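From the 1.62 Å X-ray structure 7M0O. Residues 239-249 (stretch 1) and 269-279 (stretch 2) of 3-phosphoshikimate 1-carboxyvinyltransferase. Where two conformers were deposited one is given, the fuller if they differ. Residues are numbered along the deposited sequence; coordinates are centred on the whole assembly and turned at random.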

# COMPACT_ATOMS: atom_id res chain seq x y z
N ALA A 239 -3.01 -18.21 21.80
CA ALA A 239 -3.63 -17.98 20.50
C ALA A 239 -2.58 -17.88 19.40
O ALA A 239 -1.48 -17.36 19.61
CB ALA A 239 -4.47 -16.71 20.52
N GLU A 240 -2.92 -18.37 18.20
CA GLU A 240 -1.98 -18.26 17.09
C GLU A 240 -2.67 -17.64 15.88
O GLU A 240 -3.84 -17.92 15.58
CB GLU A 240 -1.32 -19.64 16.75
CG GLU A 240 -2.22 -20.70 16.18
CD GLU A 240 -1.53 -22.07 15.95
OE1 GLU A 240 -0.56 -22.42 16.67
OE2 GLU A 240 -1.98 -22.78 15.04
N VAL A 241 -1.94 -16.74 15.23
CA VAL A 241 -2.35 -16.13 13.97
C VAL A 241 -1.22 -16.31 12.97
O VAL A 241 -0.08 -15.93 13.24
CB VAL A 241 -2.70 -14.63 14.14
CG1 VAL A 241 -2.84 -13.96 12.77
CG2 VAL A 241 -4.00 -14.50 14.93
N THR A 242 -1.54 -16.89 11.82
CA THR A 242 -0.59 -16.96 10.72
C THR A 242 -1.12 -16.15 9.55
O THR A 242 -2.29 -16.27 9.20
CB THR A 242 -0.33 -18.41 10.30
OG1 THR A 242 0.19 -19.14 11.42
CG2 THR A 242 0.67 -18.46 9.15
N VAL A 243 -0.24 -15.34 8.94
CA VAL A 243 -0.58 -14.63 7.70
C VAL A 243 0.27 -15.17 6.55
O VAL A 243 1.44 -14.79 6.42
CB VAL A 243 -0.38 -13.11 7.84
CG1 VAL A 243 -0.73 -12.41 6.53
CG2 VAL A 243 -1.24 -12.55 8.99
N PRO A 244 -0.27 -16.05 5.71
CA PRO A 244 0.52 -16.53 4.57
C PRO A 244 0.79 -15.39 3.60
O PRO A 244 -0.08 -14.55 3.35
CB PRO A 244 -0.37 -17.61 3.93
CG PRO A 244 -1.45 -17.92 4.93
CD PRO A 244 -1.62 -16.64 5.74
N GLY A 245 1.99 -15.37 3.04
CA GLY A 245 2.37 -14.37 2.06
C GLY A 245 3.21 -13.24 2.63
O GLY A 245 3.72 -12.42 1.85
N LEU A 246 3.34 -13.17 3.95
CA LEU A 246 4.25 -12.25 4.61
C LEU A 246 5.36 -13.10 5.20
O LEU A 246 5.13 -13.86 6.15
CB LEU A 246 3.54 -11.44 5.69
CG LEU A 246 2.56 -10.37 5.23
CD1 LEU A 246 1.99 -9.61 6.44
CD2 LEU A 246 3.22 -9.40 4.25
N GLY A 247 6.55 -13.01 4.61
CA GLY A 247 7.67 -13.84 5.01
C GLY A 247 8.96 -13.06 5.10
O GLY A 247 8.95 -11.82 5.12
N THR A 248 10.09 -13.78 5.14
CA THR A 248 11.38 -13.13 5.39
C THR A 248 11.73 -12.12 4.31
O THR A 248 12.37 -11.10 4.60
CB THR A 248 12.49 -14.18 5.49
OG1 THR A 248 12.10 -15.24 6.36
CG2 THR A 248 13.77 -13.55 6.03
N GLY A 249 11.34 -12.38 3.06
CA GLY A 249 11.71 -11.43 2.03
C GLY A 249 10.70 -10.32 1.80
O GLY A 249 10.69 -9.72 0.73
N SER A 269 7.44 -16.36 14.51
CA SER A 269 8.17 -17.14 13.52
C SER A 269 7.92 -16.51 12.15
O SER A 269 6.80 -16.57 11.63
CB SER A 269 7.77 -18.61 13.53
OG SER A 269 8.59 -19.36 12.65
N VAL A 270 8.96 -15.92 11.57
CA VAL A 270 8.88 -15.35 10.24
C VAL A 270 9.49 -16.39 9.30
O VAL A 270 10.71 -16.57 9.25
CB VAL A 270 9.61 -14.00 10.14
CG1 VAL A 270 9.52 -13.47 8.72
CG2 VAL A 270 8.98 -13.01 11.11
N GLY A 271 8.62 -17.10 8.57
CA GLY A 271 9.06 -18.12 7.65
C GLY A 271 9.35 -17.53 6.28
O GLY A 271 9.17 -16.34 6.04
N ALA A 272 9.79 -18.40 5.36
CA ALA A 272 10.02 -17.94 3.99
C ALA A 272 8.75 -17.42 3.33
O ALA A 272 8.81 -16.47 2.54
CB ALA A 272 10.62 -19.07 3.15
N ASP A 273 7.59 -18.03 3.64
CA ASP A 273 6.37 -17.72 2.90
C ASP A 273 5.20 -17.37 3.82
O ASP A 273 4.06 -17.28 3.33
CB ASP A 273 5.96 -18.89 2.00
CG ASP A 273 7.04 -19.29 1.00
OD1 ASP A 273 7.54 -18.41 0.28
OD2 ASP A 273 7.38 -20.50 0.94
N ALA A 274 5.44 -17.19 5.11
CA ALA A 274 4.35 -16.98 6.06
C ALA A 274 4.95 -16.57 7.39
O ALA A 274 6.10 -16.89 7.68
CB ALA A 274 3.49 -18.23 6.24
N THR A 275 4.15 -15.89 8.22
CA THR A 275 4.56 -15.43 9.55
C THR A 275 3.52 -15.86 10.57
O THR A 275 2.34 -15.58 10.39
CB THR A 275 4.73 -13.90 9.61
OG1 THR A 275 5.87 -13.53 8.83
CG2 THR A 275 4.98 -13.41 11.05
N THR A 276 3.98 -16.48 11.66
CA THR A 276 3.10 -16.92 12.73
C THR A 276 3.45 -16.19 14.02
O THR A 276 4.62 -16.12 14.39
CB THR A 276 3.23 -18.44 12.95
OG1 THR A 276 2.92 -19.14 11.74
CG2 THR A 276 2.28 -18.89 14.05
N VAL A 277 2.43 -15.63 14.70
CA VAL A 277 2.60 -15.04 16.02
C VAL A 277 1.75 -15.83 17.01
O VAL A 277 0.59 -16.13 16.72
CB VAL A 277 2.20 -13.55 16.03
CG1 VAL A 277 2.18 -13.01 17.46
CG2 VAL A 277 3.20 -12.76 15.18
N ARG A 278 2.34 -16.21 18.14
CA ARG A 278 1.63 -16.97 19.17
C ARG A 278 1.79 -16.26 20.50
O ARG A 278 2.91 -15.96 20.92
CB ARG A 278 2.18 -18.40 19.27
CG ARG A 278 1.46 -19.26 20.29
CD ARG A 278 2.06 -20.67 20.37
NE ARG A 278 1.99 -21.35 19.08
CZ ARG A 278 3.02 -21.53 18.27
NH1 ARG A 278 4.22 -21.06 18.60
NH2 ARG A 278 2.85 -22.16 17.11
N GLY A 279 0.66 -16.00 21.17
CA GLY A 279 0.71 -15.40 22.51
C GLY A 279 1.21 -16.39 23.55
O GLY A 279 0.86 -17.58 23.53
O HOH W 1 10.85 -14.72 1.58

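Strands 240-244 and 274-278 of 3-phosphoshikimate 1-carboxyvinyltransferase run antiparallel (168° between their directions), and the contact buries 678 Å² in total. The pairing opens at Ala 239, whose O accepts a hydrogen bond from Gly 279 N (3.0 Å) while its methyl points away. Glu 240 and Arg 278 face each other on the more exposed face of the sheet; Arg 278, t at chi1 and chi2, turns at chi3 (m), and its NH2 lies 3.4 Å from Glu 240 OE1, a salt bridge whose hydrogen bond is weak, with the carboxylate oxygen near the guanidinium plane. Val 241 and Val 277 form a two-bonded pair: Val 241 N to Val 277 O is 3.0 Å and Val 277 N to Val 241 O 2.9 Å. Their branched side chains, both t, lie on the other face, as do Val 243 and Thr 275. Thr 242 returns to the Glu 240 face, where both it and Thr 276 adopt m, bringing their OG1 atoms 2.7 Å apart in a hydrogen bond. Buried Val 243 donates from N to Thr 275 O (3.0 Å); the return bond, Thr 275 N to Val 243 O, is weak at 3.4 Å. Pro 244, lacking an amide hydrogen, sits in a non-hydrogen-bonded position, its CA 3.8 Å from Ala 274 CB. A type II turn, Val 243 to Leu 246, then bends the chain. Gly 245, with phi of 100°, suits it, and its N donates to Asp 273 O (2.8 Å). Leu 246 O accepts from Thr 275 OG1 (2.8 Å), giving the buried hydroxyl a partner. Gly 247 packs with CA 3.1 Å from Gly 271 O; a CB here would clash with that oxygen and with Ala 272 O. Thr 248 N donates to Gly 271 O (2.9 Å). Finally, a water bridges Gly 249 N (2.8 Å from its oxygen) and Ala 272 O (2.9 Å).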